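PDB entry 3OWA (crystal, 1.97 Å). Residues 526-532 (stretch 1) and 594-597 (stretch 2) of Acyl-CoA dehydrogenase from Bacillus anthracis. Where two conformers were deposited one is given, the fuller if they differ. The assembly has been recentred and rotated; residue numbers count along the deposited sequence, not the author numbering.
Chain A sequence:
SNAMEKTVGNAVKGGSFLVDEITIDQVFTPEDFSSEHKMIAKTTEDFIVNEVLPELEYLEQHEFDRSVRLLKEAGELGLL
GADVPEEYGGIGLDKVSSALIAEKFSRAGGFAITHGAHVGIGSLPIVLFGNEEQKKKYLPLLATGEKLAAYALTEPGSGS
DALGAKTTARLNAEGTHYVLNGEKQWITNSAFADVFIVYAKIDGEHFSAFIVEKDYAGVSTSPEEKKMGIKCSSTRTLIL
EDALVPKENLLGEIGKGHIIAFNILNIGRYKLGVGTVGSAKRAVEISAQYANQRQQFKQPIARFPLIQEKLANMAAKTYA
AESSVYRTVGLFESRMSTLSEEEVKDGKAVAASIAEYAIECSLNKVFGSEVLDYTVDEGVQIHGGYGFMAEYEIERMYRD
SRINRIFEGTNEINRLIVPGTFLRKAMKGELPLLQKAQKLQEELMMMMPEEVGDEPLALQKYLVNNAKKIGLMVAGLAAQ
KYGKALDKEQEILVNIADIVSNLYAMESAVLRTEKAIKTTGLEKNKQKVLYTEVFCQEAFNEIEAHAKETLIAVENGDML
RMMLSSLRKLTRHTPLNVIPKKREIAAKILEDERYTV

Stretch 1 (526-532) KQKVLYT
Stretch 2 (594-597) RYTV

A single hydrogen bond from a buried helix tyrosine to a backbone carbonyl, padded by apolar contacts, joins the chain's last residues to one flank of a helix. Stretch 1 is helical throughout, with phi/psi near -60/-45. Its i to i+4 bonds L530 N to K526 O, Y531 N to Q527 O and T532 N to K528 O are each 3.0 Å. Stretch 2 has an open backbone without regular structure: Y595 is at -69/134, T596 at -144/161, and V597 has phi -140. The backbones come closest at K528 and V597, whose CA atoms are 5.8 Å apart. Together the stretches bury 260 Å².

Q527 and Y531 lie one turn apart, and both point their CA-to-CB bonds toward stretch 2. Y531 has chi1 -70° (m) and chi2 -35°. This carries its OH to T596 O, where it donates a hydrogen bond of 2.6 Å. The long, rigid phenol suits the task, because it spans the gap to the main chain. Q527 (chi1 t, chi2 p, chi3 -13°) supports the same hydroxyl: its NE2 donates to Y531 OH at 3.0 Å, with an N-H...O angle of 150°. The hydroxyl thus accepts from the amide and donates to the carbonyl. Q527 CG also packs 3.8 Å from T596 O.

T596 O and V597 CG2 lie at the edge of the Y531 ring, near its plane. V597 CG2 is 4.4 Å from Y531 CE2. Y595 (chi1 164°, chi2 -96°) approaches obliquely, its CE2 4.3 Å from Y531 CE2.

V597, with chi1 off-well at 94°, has the largest area covered, 72 Å². K528 starts sideways, but its extended chain (m, t, t, t) comes nearer. Its CE lies 3.8 Å from V597 CG1, so the lysine contributes aliphatic packing here.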

ATOM      1  N   LYS A 526      -5.842   0.233  30.415  1.00 54.26           N
ATOM      2  CA  LYS A 526      -6.028   1.516  29.772  1.00 52.79           C
ATOM      3  C   LYS A 526      -5.678   1.496  28.268  1.00 49.64           C
ATOM      4  O   LYS A 526      -6.428   2.023  27.433  1.00 48.83           O
ATOM      5  CB  LYS A 526      -5.181   2.567  30.504  1.00 53.66           C
ATOM      6  CG  LYS A 526      -5.325   3.992  29.935  1.00 56.57           C
ATOM      7  CD  LYS A 526      -4.827   5.047  30.910  1.00 65.14           C
ATOM      8  CE  LYS A 526      -5.782   6.253  30.959  1.00 68.61           C
ATOM      9  NZ  LYS A 526      -5.407   7.224  32.049  1.00 73.48           N
ATOM     10  N   GLN A 527      -4.540   0.892  27.944  1.00 47.74           N
ATOM     11  CA  GLN A 527      -4.086   0.767  26.545  1.00 45.64           C
ATOM     12  C   GLN A 527      -5.093  -0.033  25.705  1.00 44.05           C
ATOM     13  O   GLN A 527      -5.451   0.376  24.613  1.00 43.80           O
ATOM     14  CB  GLN A 527      -2.682   0.164  26.511  1.00 45.27           C
ATOM     15  CG  GLN A 527      -1.948   0.220  25.165  1.00 44.94           C
ATOM     16  CD  GLN A 527      -1.385   1.604  24.826  1.00 46.41           C
ATOM     17  OE1 GLN A 527      -1.729   2.620  25.463  1.00 43.99           O
ATOM     18  NE2 GLN A 527      -0.517   1.650  23.801  1.00 44.24           N
ATOM     19  N   LYS A 528      -5.585  -1.155  26.209  1.00 43.84           N
ATOM     20  CA  LYS A 528      -6.611  -1.882  25.464  1.00 43.31           C
ATOM     21  C   LYS A 528      -7.874  -1.061  25.223  1.00 42.87           C
ATOM     22  O   LYS A 528      -8.463  -1.140  24.150  1.00 41.77           O
ATOM     23  CB  LYS A 528      -6.994  -3.177  26.160  1.00 44.33           C
ATOM     24  CG  LYS A 528      -5.888  -4.189  26.224  1.00 44.86           C
ATOM     25  CD  LYS A 528      -6.335  -5.404  26.994  1.00 47.20           C
ATOM     26  CE  LYS A 528      -5.122  -6.214  27.320  1.00 49.86           C
ATOM     27  NZ  LYS A 528      -5.331  -7.042  28.490  1.00 57.54           N
ATOM     28  N   VAL A 529      -8.308  -0.305  26.240  1.00 43.54           N
ATOM     29  CA  VAL A 529      -9.524   0.495  26.113  1.00 43.40           C
ATOM     30  C   VAL A 529      -9.344   1.510  24.989  1.00 42.24           C
ATOM     31  O   VAL A 529     -10.236   1.680  24.157  1.00 41.67           O
ATOM     32  CB  VAL A 529      -9.906   1.207  27.434  1.00 45.38           C
ATOM     33  CG1 VAL A 529     -10.915   2.355  27.197  1.00 45.71           C
ATOM     34  CG2 VAL A 529     -10.461   0.214  28.436  1.00 45.48           C
ATOM     35  N   LEU A 530      -8.189   2.168  24.990  1.00 41.49           N
ATOM     36  CA  LEU A 530      -7.816   3.147  23.982  1.00 41.58           C
ATOM     37  C   LEU A 530      -7.785   2.570  22.559  1.00 40.11           C
ATOM     38  O   LEU A 530      -8.393   3.146  21.668  1.00 39.38           O
ATOM     39  CB  LEU A 530      -6.470   3.790  24.352  1.00 42.17           C
ATOM     40  CG  LEU A 530      -6.521   4.796  25.535  1.00 43.73           C
ATOM     41  CD1 LEU A 530      -5.121   5.248  25.876  1.00 43.93           C
ATOM     42  CD2 LEU A 530      -7.438   5.992  25.267  1.00 44.28           C
ATOM     43  N   TYR A 531      -7.117   1.432  22.376  1.00 39.73           N
ATOM     44  CA  TYR A 531      -7.068   0.765  21.065  1.00 39.95           C
ATOM     45  C   TYR A 531      -8.490   0.516  20.614  1.00 40.67           C
ATOM     46  O   TYR A 531      -8.830   0.763  19.472  1.00 40.51           O
ATOM     47  CB  TYR A 531      -6.375  -0.608  21.131  1.00 38.93           C
ATOM     48  CG  TYR A 531      -4.881  -0.640  21.373  1.00 37.51           C
ATOM     49  CD1 TYR A 531      -4.043   0.348  20.852  1.00 34.88           C
ATOM     50  CD2 TYR A 531      -4.305  -1.687  22.092  1.00 36.31           C
ATOM     51  CE1 TYR A 531      -2.677   0.293  21.040  1.00 36.05           C
ATOM     52  CE2 TYR A 531      -2.914  -1.753  22.293  1.00 37.56           C
ATOM     53  CZ  TYR A 531      -2.117  -0.735  21.784  1.00 36.34           C
ATOM     54  OH  TYR A 531      -0.756  -0.747  21.973  1.00 37.93           O
ATOM     55  N   THR A 532      -9.307   0.015  21.546  1.00 42.49           N
ATOM     56  CA  THR A 532     -10.692  -0.370  21.273  1.00 43.54           C
ATOM     57  C   THR A 532     -11.583   0.794  20.854  1.00 43.91           C
ATOM     58  O   THR A 532     -12.313   0.673  19.857  1.00 43.68           O
ATOM     59  CB  THR A 532     -11.290  -1.136  22.479  1.00 44.67           C
ATOM     60  OG1 THR A 532     -10.484  -2.292  22.703  1.00 46.62           O
ATOM     61  CG2 THR A 532     -12.716  -1.596  22.196  1.00 44.15           C
ATOM     62  N   ARG A 594       7.837  -0.970  21.848  0.58 47.06           N
ATOM     63  CA  ARG A 594       7.258  -2.156  21.243  0.58 46.12           C
ATOM     64  C   ARG A 594       5.743  -2.052  21.321  0.58 46.01           C
ATOM     65  O   ARG A 594       5.196  -1.183  22.016  0.58 45.94           O
ATOM     66  CB  ARG A 594       7.746  -3.446  21.931  0.58 46.40           C
ATOM     67  CG  ARG A 594       7.359  -3.558  23.412  0.58 48.34           C
ATOM     68  CD  ARG A 594       7.934  -4.811  24.075  0.58 49.37           C
ATOM     69  NE  ARG A 594       7.273  -5.073  25.356  0.58 50.30           N
ATOM     70  CZ  ARG A 594       7.577  -4.476  26.506  0.58 51.87           C
ATOM     71  NH1 ARG A 594       8.547  -3.571  26.569  0.58 52.33           N
ATOM     72  NH2 ARG A 594       6.898  -4.784  27.606  0.58 52.95           N
ATOM     73  N   TYR A 595       5.076  -2.952  20.609  1.00 45.24           N
ATOM     74  CA  TYR A 595       3.652  -3.086  20.694  1.00 45.39           C
ATOM     75  C   TYR A 595       3.342  -3.647  22.075  1.00 47.53           C
ATOM     76  O   TYR A 595       3.980  -4.591  22.524  1.00 47.79           O
ATOM     77  CB  TYR A 595       3.171  -4.051  19.644  1.00 43.69           C
ATOM     78  CG  TYR A 595       1.783  -4.557  19.873  1.00 41.37           C
ATOM     79  CD1 TYR A 595       1.581  -5.767  20.515  1.00 37.97           C
ATOM     80  CD2 TYR A 595       0.664  -3.825  19.450  1.00 39.60           C
ATOM     81  CE1 TYR A 595       0.312  -6.260  20.718  1.00 38.50           C
ATOM     82  CE2 TYR A 595      -0.624  -4.307  19.650  1.00 39.33           C
ATOM     83  CZ  TYR A 595      -0.783  -5.531  20.291  1.00 40.24           C
ATOM     84  OH  TYR A 595      -2.021  -6.074  20.493  1.00 38.69           O
ATOM     85  N   THR A 596       2.358  -3.064  22.732  1.00 49.31           N
ATOM     86  CA  THR A 596       2.085  -3.387  24.116  1.00 52.88           C
ATOM     87  C   THR A 596       0.591  -3.342  24.337  1.00 53.17           C
ATOM     88  O   THR A 596      -0.132  -2.740  23.546  1.00 52.52           O
ATOM     89  CB  THR A 596       2.837  -2.429  25.056  1.00 53.50           C
ATOM     90  OG1 THR A 596       2.654  -2.867  26.387  1.00 59.38           O
ATOM     91  CG2 THR A 596       2.351  -1.005  24.940  1.00 54.61           C
ATOM     92  N   VAL A 597       0.131  -3.984  25.407  1.00 55.01           N
ATOM     93  CA  VAL A 597      -1.292  -4.264  25.569  1.00 55.63           C
ATOM     94  C   VAL A 597      -1.808  -4.079  27.005  1.00 57.61           C
ATOM     95  O   VAL A 597      -1.112  -3.551  27.864  1.00 57.13           O
ATOM     96  CB  VAL A 597      -1.593  -5.685  25.043  1.00 56.12           C
ATOM     97  CG1 VAL A 597      -1.558  -6.731  26.165  1.00 55.67           C
ATOM     98  CG2 VAL A 597      -2.885  -5.701  24.266  1.00 56.53           C
TER